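Local coordinates for protein COG0546: Predicted phosphatases (Streptococcus pneumoniae, PDB 2AH5) that probably acts as a phosphatase of the haloacid dehalogenase-like hydrolase family, with a substrate that is not yet known, at residues Thr5-Asp10 with Gln156-Gly161; Phe9-Thr14 with Leu102-Thr107; Phe26-Lys31 with Tyr71-Lys76; Lys31-Pro36 with Ser65-Ile70; Phe86-Asp91 with Lys201-Leu206. All coordinates share one frame; numbering follows the deposited sequence.

Contact 1: residues Thr5-Asp10 with Gln156-Gly161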
# COMPACT_ATOMS: atom_id res chain seq x y z
N THR A 5 -3.01 -20.02 3.50
CA THR A 5 -3.80 -19.95 4.73
C THR A 5 -3.97 -18.53 5.29
O THR A 5 -4.71 -18.32 6.26
CB THR A 5 -3.23 -20.83 5.87
OG1 THR A 5 -1.96 -20.30 6.29
CG2 THR A 5 -3.05 -22.29 5.43
N ALA A 6 -3.29 -17.56 4.68
CA ALA A 6 -3.26 -16.19 5.19
C ALA A 6 -3.16 -15.22 4.01
O ALA A 6 -2.47 -15.51 3.01
CB ALA A 6 -2.08 -16.00 6.11
N ILE A 7 -3.86 -14.11 4.11
CA ILE A 7 -3.91 -13.13 3.03
C ILE A 7 -3.38 -11.77 3.51
O ILE A 7 -3.85 -11.24 4.54
CB ILE A 7 -5.33 -12.98 2.45
CG1 ILE A 7 -5.90 -14.34 2.00
CG2 ILE A 7 -5.32 -11.96 1.32
CD1 ILE A 7 -7.31 -14.26 1.35
N PHE A 8 -2.38 -11.24 2.80
CA PHE A 8 -1.76 -9.93 3.11
C PHE A 8 -2.28 -8.88 2.12
O PHE A 8 -2.36 -9.15 0.92
CB PHE A 8 -0.23 -9.98 2.97
CG PHE A 8 0.47 -10.94 3.91
CD1 PHE A 8 -0.20 -11.53 4.99
CD2 PHE A 8 1.84 -11.18 3.75
CE1 PHE A 8 0.47 -12.40 5.87
CE2 PHE A 8 2.53 -12.03 4.65
CZ PHE A 8 1.85 -12.64 5.69
N PHE A 9 -2.54 -7.67 2.61
CA PHE A 9 -3.02 -6.59 1.76
C PHE A 9 -2.09 -5.39 1.85
O PHE A 9 -1.67 -5.03 2.96
CB PHE A 9 -4.37 -6.14 2.25
CG PHE A 9 -5.48 -7.08 1.95
CD1 PHE A 9 -5.75 -8.12 2.82
CD2 PHE A 9 -6.25 -6.92 0.82
CE1 PHE A 9 -6.79 -9.00 2.56
CE2 PHE A 9 -7.32 -7.79 0.55
CZ PHE A 9 -7.56 -8.83 1.42
N ASP A 10 -1.76 -4.77 0.71
CA ASP A 10 -1.23 -3.39 0.73
C ASP A 10 -2.42 -2.49 1.17
O ASP A 10 -3.57 -2.91 1.10
CB ASP A 10 -0.71 -2.95 -0.67
CG ASP A 10 0.30 -1.78 -0.60
OD1 ASP A 10 0.50 -1.18 0.49
OD2 ASP A 10 0.91 -1.45 -1.64
N GLN A 156 2.40 -20.26 2.40
CA GLN A 156 1.07 -20.14 2.95
C GLN A 156 0.46 -18.74 2.83
O GLN A 156 -0.67 -18.53 3.28
CB GLN A 156 1.05 -20.49 4.44
CG GLN A 156 1.39 -21.90 4.83
CD GLN A 156 1.42 -21.99 6.35
OE1 GLN A 156 2.48 -21.87 6.95
NE2 GLN A 156 0.25 -22.09 6.97
N ALA A 157 1.22 -17.77 2.27
CA ALA A 157 0.70 -16.41 2.17
C ALA A 157 0.61 -15.91 0.71
O ALA A 157 1.26 -16.45 -0.19
CB ALA A 157 1.54 -15.45 3.02
N ILE A 158 -0.20 -14.87 0.52
CA ILE A 158 -0.29 -14.17 -0.76
C ILE A 158 -0.45 -12.70 -0.41
O ILE A 158 -1.07 -12.37 0.60
CB ILE A 158 -1.47 -14.71 -1.65
CG1 ILE A 158 -1.53 -14.02 -3.03
CG2 ILE A 158 -2.82 -14.63 -0.94
CD1 ILE A 158 -2.34 -14.87 -4.05
N ILE A 159 0.15 -11.81 -1.19
CA ILE A 159 -0.09 -10.37 -1.02
C ILE A 159 -0.96 -9.86 -2.18
O ILE A 159 -0.75 -10.22 -3.37
CB ILE A 159 1.22 -9.56 -0.88
CG1 ILE A 159 0.92 -8.09 -0.55
CG2 ILE A 159 2.11 -9.72 -2.16
CD1 ILE A 159 2.16 -7.31 -0.09
N ILE A 160 -1.98 -9.08 -1.81
CA ILE A 160 -2.85 -8.41 -2.75
C ILE A 160 -2.35 -6.98 -2.79
O ILE A 160 -2.39 -6.28 -1.77
CB ILE A 160 -4.33 -8.49 -2.24
CG1 ILE A 160 -4.73 -9.98 -2.11
CG2 ILE A 160 -5.28 -7.61 -3.12
CD1 ILE A 160 -6.21 -10.30 -1.80
N GLY A 161 -1.85 -6.56 -3.95
CA GLY A 161 -1.20 -5.25 -4.05
C GLY A 161 -1.25 -4.61 -5.42
O GLY A 161 -1.50 -5.29 -6.42

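Contact 2: residues Phe9-Thr14 with Leu102-Thr107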
# COMPACT_ATOMS: atom_id res chain seq x y z
N PHE A 9 -2.54 -7.67 2.61
CA PHE A 9 -3.02 -6.59 1.76
C PHE A 9 -2.09 -5.39 1.85
O PHE A 9 -1.67 -5.03 2.96
CB PHE A 9 -4.37 -6.14 2.25
CG PHE A 9 -5.48 -7.08 1.95
CD1 PHE A 9 -5.75 -8.12 2.82
CD2 PHE A 9 -6.25 -6.92 0.82
CE1 PHE A 9 -6.79 -9.00 2.56
CE2 PHE A 9 -7.32 -7.79 0.55
CZ PHE A 9 -7.56 -8.83 1.42
N ASP A 10 -1.76 -4.77 0.71
CA ASP A 10 -1.23 -3.39 0.73
C ASP A 10 -2.42 -2.49 1.17
O ASP A 10 -3.57 -2.91 1.10
CB ASP A 10 -0.71 -2.95 -0.67
CG ASP A 10 0.30 -1.78 -0.60
OD1 ASP A 10 0.50 -1.18 0.49
OD2 ASP A 10 0.91 -1.45 -1.64
N LEU A 11 -2.15 -1.27 1.62
CA LEU A 11 -3.18 -0.38 2.19
C LEU A 11 -3.53 0.67 1.15
O LEU A 11 -4.52 0.53 0.47
CB LEU A 11 -2.69 0.30 3.48
CG LEU A 11 -3.69 1.18 4.24
CD1 LEU A 11 -4.98 0.43 4.56
CD2 LEU A 11 -3.03 1.69 5.55
N ASP A 12 -2.69 1.70 1.03
CA ASP A 12 -2.86 2.74 0.00
C ASP A 12 -2.85 2.14 -1.39
O ASP A 12 -2.01 1.31 -1.69
CB ASP A 12 -1.72 3.75 0.07
CG ASP A 12 -1.62 4.40 1.39
OD1 ASP A 12 -2.35 5.37 1.59
OD2 ASP A 12 -0.84 3.92 2.24
N GLY A 13 -3.79 2.55 -2.23
CA GLY A 13 -3.82 2.10 -3.61
C GLY A 13 -4.41 0.73 -3.82
O GLY A 13 -4.58 0.30 -4.94
N THR A 14 -4.73 0.04 -2.73
CA THR A 14 -5.32 -1.30 -2.81
C THR A 14 -6.66 -1.32 -2.06
O THR A 14 -7.73 -1.44 -2.67
CB THR A 14 -4.32 -2.35 -2.26
OG1 THR A 14 -3.17 -2.40 -3.11
CG2 THR A 14 -4.96 -3.72 -2.18
N LEU A 102 -6.68 -12.19 7.80
CA LEU A 102 -6.18 -11.12 6.93
C LEU A 102 -5.21 -10.21 7.67
O LEU A 102 -5.41 -9.94 8.89
CB LEU A 102 -7.33 -10.25 6.47
CG LEU A 102 -8.58 -10.93 5.92
CD1 LEU A 102 -9.59 -9.89 5.50
CD2 LEU A 102 -8.23 -11.89 4.78
N TYR A 103 -4.20 -9.73 6.95
CA TYR A 103 -3.18 -8.83 7.52
C TYR A 103 -2.93 -7.67 6.58
O TYR A 103 -2.98 -7.83 5.34
CB TYR A 103 -1.85 -9.59 7.73
CG TYR A 103 -2.06 -10.79 8.61
CD1 TYR A 103 -2.07 -10.65 10.00
CD2 TYR A 103 -2.35 -12.04 8.06
CE1 TYR A 103 -2.30 -11.74 10.83
CE2 TYR A 103 -2.56 -13.16 8.89
CZ TYR A 103 -2.54 -12.98 10.26
OH TYR A 103 -2.76 -14.05 11.10
N ILE A 104 -2.68 -6.50 7.15
CA ILE A 104 -2.11 -5.45 6.33
C ILE A 104 -0.58 -5.49 6.41
O ILE A 104 0.01 -5.59 7.51
CB ILE A 104 -2.66 -4.07 6.73
CG1 ILE A 104 -4.12 -3.97 6.28
CG2 ILE A 104 -1.85 -2.96 6.12
CD1 ILE A 104 -4.91 -2.91 7.02
N THR A 105 0.05 -5.36 5.23
CA THR A 105 1.52 -5.24 5.07
C THR A 105 1.84 -4.02 4.19
O THR A 105 1.69 -4.07 2.98
CB THR A 105 2.15 -6.50 4.45
OG1 THR A 105 1.46 -6.82 3.23
CG2 THR A 105 2.07 -7.64 5.39
N THR A 106 2.22 -2.91 4.83
CA THR A 106 2.38 -1.65 4.12
C THR A 106 3.74 -1.02 4.47
O THR A 106 4.34 -1.35 5.48
CB THR A 106 1.24 -0.65 4.51
OG1 THR A 106 1.39 0.57 3.76
CG2 THR A 106 1.24 -0.35 6.04
N THR A 107 4.21 -0.09 3.63
CA THR A 107 5.40 0.66 4.00
C THR A 107 5.03 2.03 4.56
O THR A 107 5.91 2.81 4.88
CB THR A 107 6.42 0.79 2.87
OG1 THR A 107 5.76 1.30 1.71
CG2 THR A 107 7.07 -0.55 2.56
O HOH W 1 2.95 -0.15 0.99
O HOH W 2 0.13 1.51 1.71

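Contact 3: residues Phe26-Lys31 with Tyr71-Lys76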
# COMPACT_ATOMS: atom_id res chain seq x y z
N PHE A 26 1.53 16.57 -1.37
CA PHE A 26 2.57 16.99 -2.32
C PHE A 26 2.45 18.46 -2.73
O PHE A 26 3.43 19.22 -2.69
CB PHE A 26 2.62 16.11 -3.56
CG PHE A 26 3.38 14.86 -3.35
CD1 PHE A 26 2.72 13.64 -3.36
CD2 PHE A 26 4.76 14.90 -3.11
CE1 PHE A 26 3.41 12.46 -3.15
CE2 PHE A 26 5.48 13.69 -2.90
CZ PHE A 26 4.79 12.48 -2.91
N THR A 27 1.24 18.86 -3.07
CA THR A 27 1.03 20.24 -3.59
C THR A 27 1.21 21.27 -2.47
O THR A 27 1.67 22.39 -2.72
CB THR A 27 -0.32 20.40 -4.32
OG1 THR A 27 -1.39 20.13 -3.42
CG2 THR A 27 -0.43 19.43 -5.55
N TYR A 28 0.81 20.91 -1.24
CA TYR A 28 1.11 21.77 -0.07
C TYR A 28 2.61 21.98 0.05
O TYR A 28 3.08 23.11 0.33
CB TYR A 28 0.55 21.17 1.25
CG TYR A 28 0.90 22.04 2.45
CD1 TYR A 28 0.26 23.26 2.64
CD2 TYR A 28 1.94 21.68 3.33
CE1 TYR A 28 0.58 24.09 3.73
CE2 TYR A 28 2.28 22.50 4.42
CZ TYR A 28 1.60 23.70 4.60
OH TYR A 28 1.94 24.54 5.64
N THR A 29 3.38 20.91 -0.14
CA THR A 29 4.84 20.99 -0.04
C THR A 29 5.44 21.91 -1.08
O THR A 29 6.22 22.79 -0.75
CB THR A 29 5.50 19.59 -0.06
OG1 THR A 29 4.91 18.80 0.98
CG2 THR A 29 7.04 19.69 0.19
N PHE A 30 5.06 21.72 -2.34
CA PHE A 30 5.53 22.60 -3.42
C PHE A 30 5.11 24.06 -3.22
O PHE A 30 5.91 24.97 -3.49
CB PHE A 30 5.12 22.05 -4.78
CG PHE A 30 5.64 20.65 -5.05
CD1 PHE A 30 7.00 20.36 -4.94
CD2 PHE A 30 4.78 19.64 -5.42
CE1 PHE A 30 7.50 19.05 -5.19
CE2 PHE A 30 5.25 18.34 -5.66
CZ PHE A 30 6.62 18.05 -5.54
N LYS A 31 3.87 24.29 -2.76
CA LYS A 31 3.43 25.66 -2.39
C LYS A 31 4.38 26.27 -1.33
O LYS A 31 4.83 27.40 -1.46
CB LYS A 31 1.98 25.66 -1.88
CG LYS A 31 1.59 26.96 -1.13
CD LYS A 31 0.19 26.93 -0.58
CE LYS A 31 -0.09 28.22 0.18
NZ LYS A 31 -1.55 28.40 0.49
N TYR A 71 5.74 17.74 3.97
CA TYR A 71 4.75 16.76 3.51
C TYR A 71 4.05 16.06 4.67
O TYR A 71 2.82 15.95 4.71
CB TYR A 71 5.45 15.73 2.60
CG TYR A 71 4.51 14.64 2.10
CD1 TYR A 71 4.00 14.68 0.81
CD2 TYR A 71 4.15 13.58 2.93
CE1 TYR A 71 3.14 13.66 0.35
CE2 TYR A 71 3.30 12.58 2.49
CZ TYR A 71 2.80 12.63 1.21
OH TYR A 71 1.94 11.61 0.80
N ARG A 72 4.84 15.56 5.60
CA ARG A 72 4.27 14.84 6.73
C ARG A 72 3.43 15.74 7.62
O ARG A 72 2.42 15.28 8.19
CB ARG A 72 5.36 14.12 7.51
CG ARG A 72 6.12 13.10 6.69
CD ARG A 72 6.61 11.98 7.55
NE ARG A 72 7.19 10.89 6.76
CZ ARG A 72 6.50 10.05 5.97
NH1 ARG A 72 5.19 10.19 5.83
NH2 ARG A 72 7.13 9.09 5.30
N SER A 73 3.79 17.03 7.69
CA SER A 73 3.03 18.06 8.40
C SER A 73 1.62 18.30 7.84
O SER A 73 0.69 18.63 8.60
CB SER A 73 3.81 19.40 8.46
OG SER A 73 3.59 20.23 7.32
N TYR A 74 1.45 18.18 6.53
CA TYR A 74 0.13 18.21 5.96
C TYR A 74 -0.53 16.83 6.16
O TYR A 74 -1.70 16.73 6.58
CB TYR A 74 0.16 18.60 4.48
CG TYR A 74 -1.22 18.67 3.87
CD1 TYR A 74 -1.90 19.90 3.75
CD2 TYR A 74 -1.87 17.52 3.44
CE1 TYR A 74 -3.19 19.97 3.19
CE2 TYR A 74 -3.15 17.58 2.89
CZ TYR A 74 -3.80 18.80 2.77
OH TYR A 74 -5.08 18.84 2.24
N TYR A 75 0.21 15.76 5.90
CA TYR A 75 -0.41 14.43 5.82
C TYR A 75 -1.00 13.95 7.14
O TYR A 75 -2.14 13.45 7.19
CB TYR A 75 0.55 13.39 5.22
CG TYR A 75 -0.24 12.20 4.75
CD1 TYR A 75 -0.93 12.25 3.54
CD2 TYR A 75 -0.36 11.06 5.54
CE1 TYR A 75 -1.72 11.18 3.11
CE2 TYR A 75 -1.17 9.98 5.12
CZ TYR A 75 -1.83 10.06 3.89
OH TYR A 75 -2.60 9.01 3.46
N LYS A 76 -0.24 14.09 8.22
CA LYS A 76 -0.68 13.65 9.55
C LYS A 76 -1.93 14.37 10.04
O LYS A 76 -2.85 13.75 10.60
CB LYS A 76 0.47 13.77 10.57
CG LYS A 76 1.60 12.76 10.36
CD LYS A 76 1.12 11.30 10.64
CE LYS A 76 1.72 10.73 11.92
NZ LYS A 76 1.18 9.36 12.20

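Contact 4: residues Lys31-Pro36 with Ser65-Ile70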
# COMPACT_ATOMS: atom_id res chain seq x y z
N LYS A 31 3.87 24.29 -2.76
CA LYS A 31 3.43 25.66 -2.39
C LYS A 31 4.38 26.27 -1.33
O LYS A 31 4.83 27.40 -1.46
CB LYS A 31 1.98 25.66 -1.88
CG LYS A 31 1.59 26.96 -1.13
CD LYS A 31 0.19 26.93 -0.58
CE LYS A 31 -0.09 28.22 0.18
NZ LYS A 31 -1.55 28.40 0.49
N GLU A 32 4.71 25.50 -0.29
CA GLU A 32 5.55 26.03 0.79
C GLU A 32 6.98 26.29 0.33
O GLU A 32 7.62 27.27 0.77
CB GLU A 32 5.53 25.11 2.02
CG GLU A 32 4.17 25.11 2.76
CD GLU A 32 3.72 26.51 3.16
OE1 GLU A 32 4.47 27.19 3.87
OE2 GLU A 32 2.63 26.94 2.74
N LEU A 33 7.46 25.43 -0.57
CA LEU A 33 8.81 25.56 -1.11
C LEU A 33 8.90 26.62 -2.23
O LEU A 33 10.00 27.01 -2.66
CB LEU A 33 9.34 24.21 -1.59
CG LEU A 33 9.53 23.15 -0.49
CD1 LEU A 33 10.06 21.86 -1.08
CD2 LEU A 33 10.42 23.62 0.67
N GLY A 34 7.74 27.07 -2.69
CA GLY A 34 7.62 28.11 -3.71
C GLY A 34 8.02 27.64 -5.09
O GLY A 34 8.65 28.38 -5.84
N VAL A 35 7.66 26.40 -5.42
CA VAL A 35 8.01 25.76 -6.69
C VAL A 35 6.75 25.26 -7.39
O VAL A 35 5.79 24.89 -6.72
CB VAL A 35 8.98 24.56 -6.51
CG1 VAL A 35 10.31 25.00 -5.90
CG2 VAL A 35 8.35 23.48 -5.68
N PRO A 36 6.74 25.27 -8.74
CA PRO A 36 5.52 24.78 -9.40
C PRO A 36 5.25 23.32 -9.06
O PRO A 36 6.20 22.51 -8.92
CB PRO A 36 5.83 24.98 -10.90
CG PRO A 36 6.86 26.11 -10.91
CD PRO A 36 7.72 25.77 -9.72
N SER A 65 14.98 16.65 2.70
CA SER A 65 14.64 16.48 4.12
C SER A 65 13.57 17.48 4.56
O SER A 65 12.60 17.11 5.23
CB SER A 65 15.89 16.61 4.99
OG SER A 65 15.58 16.38 6.35
N GLU A 66 13.74 18.74 4.16
CA GLU A 66 12.73 19.78 4.45
C GLU A 66 11.39 19.43 3.79
O GLU A 66 10.33 19.54 4.41
CB GLU A 66 13.21 21.14 3.94
CG GLU A 66 12.22 22.30 4.15
CD GLU A 66 12.65 23.58 3.44
OE1 GLU A 66 13.68 23.58 2.74
OE2 GLU A 66 11.95 24.61 3.57
N ALA A 67 11.45 19.04 2.52
CA ALA A 67 10.25 18.61 1.78
C ALA A 67 9.52 17.47 2.49
O ALA A 67 8.31 17.53 2.67
CB ALA A 67 10.59 18.22 0.35
N VAL A 68 10.25 16.42 2.90
CA VAL A 68 9.65 15.30 3.63
C VAL A 68 8.99 15.75 4.93
O VAL A 68 7.87 15.34 5.24
CB VAL A 68 10.69 14.17 3.88
CG1 VAL A 68 10.11 13.07 4.80
CG2 VAL A 68 11.10 13.58 2.55
N GLN A 69 9.67 16.60 5.68
CA GLN A 69 9.09 17.16 6.89
C GLN A 69 7.78 17.89 6.64
O GLN A 69 6.80 17.65 7.34
CB GLN A 69 10.09 18.06 7.62
CG GLN A 69 9.52 18.68 8.91
CD GLN A 69 10.53 19.61 9.58
OE1 GLN A 69 11.68 19.25 9.74
NE2 GLN A 69 10.09 20.80 9.99
N ILE A 70 7.77 18.77 5.64
CA ILE A 70 6.59 19.58 5.34
C ILE A 70 5.43 18.65 4.88
O ILE A 70 4.31 18.76 5.36
CB ILE A 70 6.91 20.69 4.29
CG1 ILE A 70 7.84 21.76 4.89
CG2 ILE A 70 5.62 21.36 3.78
CD1 ILE A 70 8.56 22.61 3.81

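Contact 5: residues Phe86-Asp91 with Lys201-Leu206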
# COMPACT_ATOMS: atom_id res chain seq x y z
N PHE A 86 -11.86 2.09 -1.71
CA PHE A 86 -12.27 1.83 -3.09
C PHE A 86 -13.64 1.13 -3.08
O PHE A 86 -14.02 0.52 -2.09
CB PHE A 86 -11.23 0.96 -3.83
CG PHE A 86 -10.03 1.72 -4.27
CD1 PHE A 86 -10.09 2.58 -5.38
CD2 PHE A 86 -8.82 1.59 -3.59
CE1 PHE A 86 -8.97 3.29 -5.80
CE2 PHE A 86 -7.67 2.31 -4.02
CZ PHE A 86 -7.77 3.15 -5.13
N PRO A 87 -14.40 1.24 -4.19
CA PRO A 87 -15.72 0.57 -4.23
C PRO A 87 -15.61 -0.93 -3.96
O PRO A 87 -14.62 -1.51 -4.35
CB PRO A 87 -16.18 0.82 -5.66
CG PRO A 87 -15.47 2.13 -6.06
CD PRO A 87 -14.11 2.00 -5.43
N GLN A 88 -16.60 -1.54 -3.30
CA GLN A 88 -16.65 -3.00 -3.06
C GLN A 88 -15.56 -3.58 -2.11
O GLN A 88 -15.47 -4.80 -1.89
CB GLN A 88 -16.63 -3.76 -4.42
CG GLN A 88 -17.72 -3.36 -5.41
CD GLN A 88 -19.11 -3.46 -4.83
OE1 GLN A 88 -19.80 -2.45 -4.65
NE2 GLN A 88 -19.53 -4.68 -4.51
N ILE A 89 -14.73 -2.71 -1.53
CA ILE A 89 -13.69 -3.21 -0.62
C ILE A 89 -14.28 -3.85 0.65
O ILE A 89 -13.82 -4.91 1.07
CB ILE A 89 -12.62 -2.12 -0.25
CG1 ILE A 89 -11.75 -1.79 -1.47
CG2 ILE A 89 -11.74 -2.59 0.91
CD1 ILE A 89 -10.89 -2.99 -2.04
N ILE A 90 -15.28 -3.22 1.25
CA ILE A 90 -15.97 -3.82 2.41
C ILE A 90 -16.49 -5.22 2.06
O ILE A 90 -16.28 -6.17 2.82
CB ILE A 90 -17.11 -2.93 3.00
CG1 ILE A 90 -16.56 -1.61 3.58
CG2 ILE A 90 -17.87 -3.67 4.10
CD1 ILE A 90 -15.82 -1.79 4.91
N ASP A 91 -17.16 -5.33 0.90
CA ASP A 91 -17.65 -6.65 0.42
C ASP A 91 -16.51 -7.68 0.34
O ASP A 91 -16.65 -8.81 0.83
CB ASP A 91 -18.35 -6.53 -0.93
CG ASP A 91 -19.28 -7.71 -1.22
OD1 ASP A 91 -19.71 -8.42 -0.25
OD2 ASP A 91 -19.58 -7.91 -2.42
N LYS A 201 -11.17 -5.51 -10.56
CA LYS A 201 -12.27 -5.19 -9.68
C LYS A 201 -12.17 -6.03 -8.41
O LYS A 201 -11.83 -7.22 -8.49
CB LYS A 201 -13.62 -5.52 -10.34
CG LYS A 201 -14.08 -4.58 -11.43
CD LYS A 201 -15.35 -5.17 -12.02
CE LYS A 201 -16.38 -4.10 -12.40
NZ LYS A 201 -17.62 -4.74 -12.94
N PRO A 202 -12.49 -5.45 -7.25
CA PRO A 202 -12.35 -6.20 -6.00
C PRO A 202 -12.98 -7.58 -5.99
O PRO A 202 -12.32 -8.51 -5.52
CB PRO A 202 -13.01 -5.27 -4.97
CG PRO A 202 -12.67 -3.89 -5.52
CD PRO A 202 -12.95 -4.07 -6.99
N LEU A 203 -14.21 -7.76 -6.49
CA LEU A 203 -14.85 -9.09 -6.38
C LEU A 203 -14.26 -10.16 -7.30
O LEU A 203 -14.39 -11.39 -7.05
CB LEU A 203 -16.40 -9.03 -6.45
CG LEU A 203 -17.09 -8.11 -5.43
CD1 LEU A 203 -18.62 -8.26 -5.50
CD2 LEU A 203 -16.61 -8.33 -3.99
N GLU A 204 -13.49 -9.72 -8.29
CA GLU A 204 -12.73 -10.65 -9.11
C GLU A 204 -11.65 -11.41 -8.26
O GLU A 204 -11.27 -12.55 -8.56
CB GLU A 204 -12.10 -9.84 -10.22
CG GLU A 204 -11.56 -10.65 -11.34
CD GLU A 204 -10.99 -9.76 -12.43
OE1 GLU A 204 -11.05 -8.51 -12.32
OE2 GLU A 204 -10.47 -10.36 -13.39
N VAL A 205 -11.20 -10.78 -7.18
CA VAL A 205 -10.18 -11.36 -6.29
C VAL A 205 -10.67 -12.69 -5.71
O VAL A 205 -9.90 -13.63 -5.49
CB VAL A 205 -9.82 -10.39 -5.14
CG1 VAL A 205 -8.94 -11.09 -4.11
CG2 VAL A 205 -9.09 -9.15 -5.67
N LEU A 206 -11.97 -12.76 -5.48
CA LEU A 206 -12.57 -13.85 -4.71
C LEU A 206 -12.46 -15.17 -5.44
O LEU A 206 -12.29 -16.20 -4.81
CB LEU A 206 -14.03 -13.53 -4.45
CG LEU A 206 -14.23 -12.42 -3.44
CD1 LEU A 206 -15.71 -12.03 -3.46
CD2 LEU A 206 -13.79 -12.88 -2.04

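Contact 1: residues Thr5-Asp10 with Gln156-Gly161
Gln-156 O accepts two backbone N-H groups. Thr-5 N reaches it at 2.8 Å, tilted 23° from the carbonyl plane. Ala-6 N lies 3.1 Å from Gln-156 O, nearly in line with the C=O but with a bent N-H. Farther along, the pairing straightens. Phe-8 N donates to Ile-158 O at 2.8 Å, and Phe-8 O accepts from Ile-160 N at the same distance. Asp-10 N then bonds Ile-160 O at 3.0 Å. The two strands run parallel in the central sheet of the Rossmann-like fold of haloacid dehalogenase hydrolases. Asp-10 follows strand 6-9 and probably opens the DxDx(T/V) motif of this family. Side chains alternate between the sheet faces. On the sheet face that carries Phe-8, Ala-157 CB sits over the ring toward its rim, in a CH-pi contact 4.1 Å from the centroid. Leu-147 of helix 139-149 also touches both residues. On the other face, Ile-160 CD1 lies 3.6 Å from Phe-9 CE2 and 3.6 Å from Ile-7 CG2. The Ile-160 side chain lies beside that of Phe-9, pointing the same way. Its CG1 is anti to the carbonyl carbon (chi1 -60°), and CD1 beyond it meets both Phe-9 and Ile-7.

Contact 2: residues Phe9-Thr14 with Leu102-Thr107
Leu-102 meets Phe-9 at the edge of its ring. CD2 of Leu-102 lies near the ring plane, 3.9 Å from Phe-9 CE1, and the two side chains cross obliquely. Leu-11 meets Ile-104 methyl to methyl, CD1 to CD1, at 4.1 Å. Leu-11 CG is anti to the backbone N (chi1 -176°), and its branch reaches Ile-104. The Asp-10 and Thr-106 side chains cross at about a right angle, and water joins them. One water donates to Asp-10 OD1 at 3.0 Å and lies 2.6 Å from Thr-106 OG1. It also donates to Asp-12 OD2 and accepts from Asp-12 N. Asp-12 OD1 has Ser-18 and Lys-108 as partners, and Thr-106 OG1 also pairs with Lys-108 N. This fits the family's acidic active-site loop. At the end of strand 6-9, Phe-9 N bonds Tyr-103 O at 2.8 Å, and Thr-105 N bonds Phe-9 O at 2.9 Å. Helix 89-97 covers Phe-9 and Leu-102, helix 110-119 packs on Leu-11 and Thr-106, and strand 157-161 lies along the other side of strand 6-9.

Contact 3: residues Phe26-Lys31 with Tyr71-Lys76
The helical segments 26-31 and 71-76 cross at 138°, with axes 8.6 Å apart at closest approach, and Thr-29 CA comes within 5.5 Å of Tyr-71 CA. Phe-26 and Tyr-71 form an edge-to-face pair, with centroids 4.8 Å apart and planes at 61°. Tyr-71 CE1 points at the centre of the Phe-26 face, 3.6 Å above its plane. Tyr-71 CG is anti to the backbone N (chi1 179°), and its ring reaches Phe-26. Leu-51 and Phe-55 of helix 51-56 touch both rings. Both helices probably belong to the helical cap, as in C1-type members of the family, inserted between the short strands 16-17 and 84-85. Thr-29 OG1 rests 3.3 Å from Tyr-71 CA, while its hydrogen bond goes to Ala-25 O. Toward the surface, Tyr-28 and Tyr-74 meet near their CB atoms. Tyr-28 CB lies 3.7 Å from Tyr-74 CD1, and Tyr-28 CD2 lies 3.7 Å from Tyr-74 CB. The Tyr-74 hydroxyl bonds Glu-82. Ser-73 OG sits 3.9 Å from Tyr-28 CE2 and bonds Ile-70 O.

Contact 4: residues Lys31-Pro36 with Ser65-Ile70
The carboxylate of Glu-66 is the flat group of this contact, and Leu-33 CD2 lies over its plane. The contact joins the C-terminal end of helix 19-33 to helix 64-79 in the probable helical cap. Helix 19-33 stops there in a Schellman motif. Gly-34, with positive phi, is the first residue to leave helical geometry, and its N bonds Lys-31 O. Leu-33 CD2 is 3.4 Å from Glu-66 OE2 and 3.6 Å from Glu-66 CD. The two side chains slide past each other in opposite directions. Glu-66 OE1 makes a weak hydrogen bond to Gln-63. Leu-33 is the main apolar group, and its two methyls divide the work. CD1 lies 3.9 Å from Ala-67 CB. Ala-67 also touches Phe-55 of helix 51-56. Leu-59 and Gln-63 add to the surroundings of Leu-33. Glu-32 CB and CG both touch Ile-70 CG2 at 4.1 Å. The chain beyond bends at chi2 (-55°) and leads away. The other methyl of Ile-70, CD1, meets Leu-33 CD2 at 3.8 Å.

Contact 5: residues Phe86-Asp91 with Lys201-Leu206
Pro-202 is the buried part of this contact, and Leu-203 forms its exposed side. The proline ring fits against the turn before helix 89-97. Its CG lies 3.3 Å from Pro-87 O and 4.0 Å from Ile-89 CD1. The Ile-89 and Pro-202 side chains cross at about a right angle. Gln-88 CB touches Pro-202 CB at 4.0 Å. Phe-86 to Ile-89 form a type II beta turn, with Gln-88 at the helix N-cap position and with positive phi (68°). On the outer side, Leu-203 lies across Asp-91 at about a right angle. Its CD1 is 3.2 Å and its CD2 3.4 Å from Asp-91 OD2. The Gln-88 chain bends at chi2 (-54°), and its NE2 comes within 3.8 Å of Leu-203 CD1. The contact joins the start of helix 89-97 to the residues that lead into the C-terminal helix 204-208, and Trp-182 packs on Pro-202. No hydrogen bond spans the two segments. The contact is van der Waals in kind, with Pro-87 O and Asp-91 OD2 set against carbon.

Overall arrangement
Contacts 1 and 2 are buried. They share Phe-9 and Asp-10, and they pair strand 6-9 with a neighbour on each side in one parallel sheet. Backbone hydrogen bonds join both pairs, more of them in contact 1; contact 2 adds water among acidic side chains. Contacts 3 and 4 join the same two helices, 19-33 and 64-79, with centres about 7 Å apart. Neither has a hydrogen bond across it. Contact 3 is mainly aromatic and partly buried; contact 4 is mainly aliphatic, with a carboxylate against a methyl, at the surface. Contact 5 is partly buried and also lacks hydrogen bonds between its segments. It touches contact 1 through Val-205 and Ile-160, and contact 2 through Phe-86 and Thr-14.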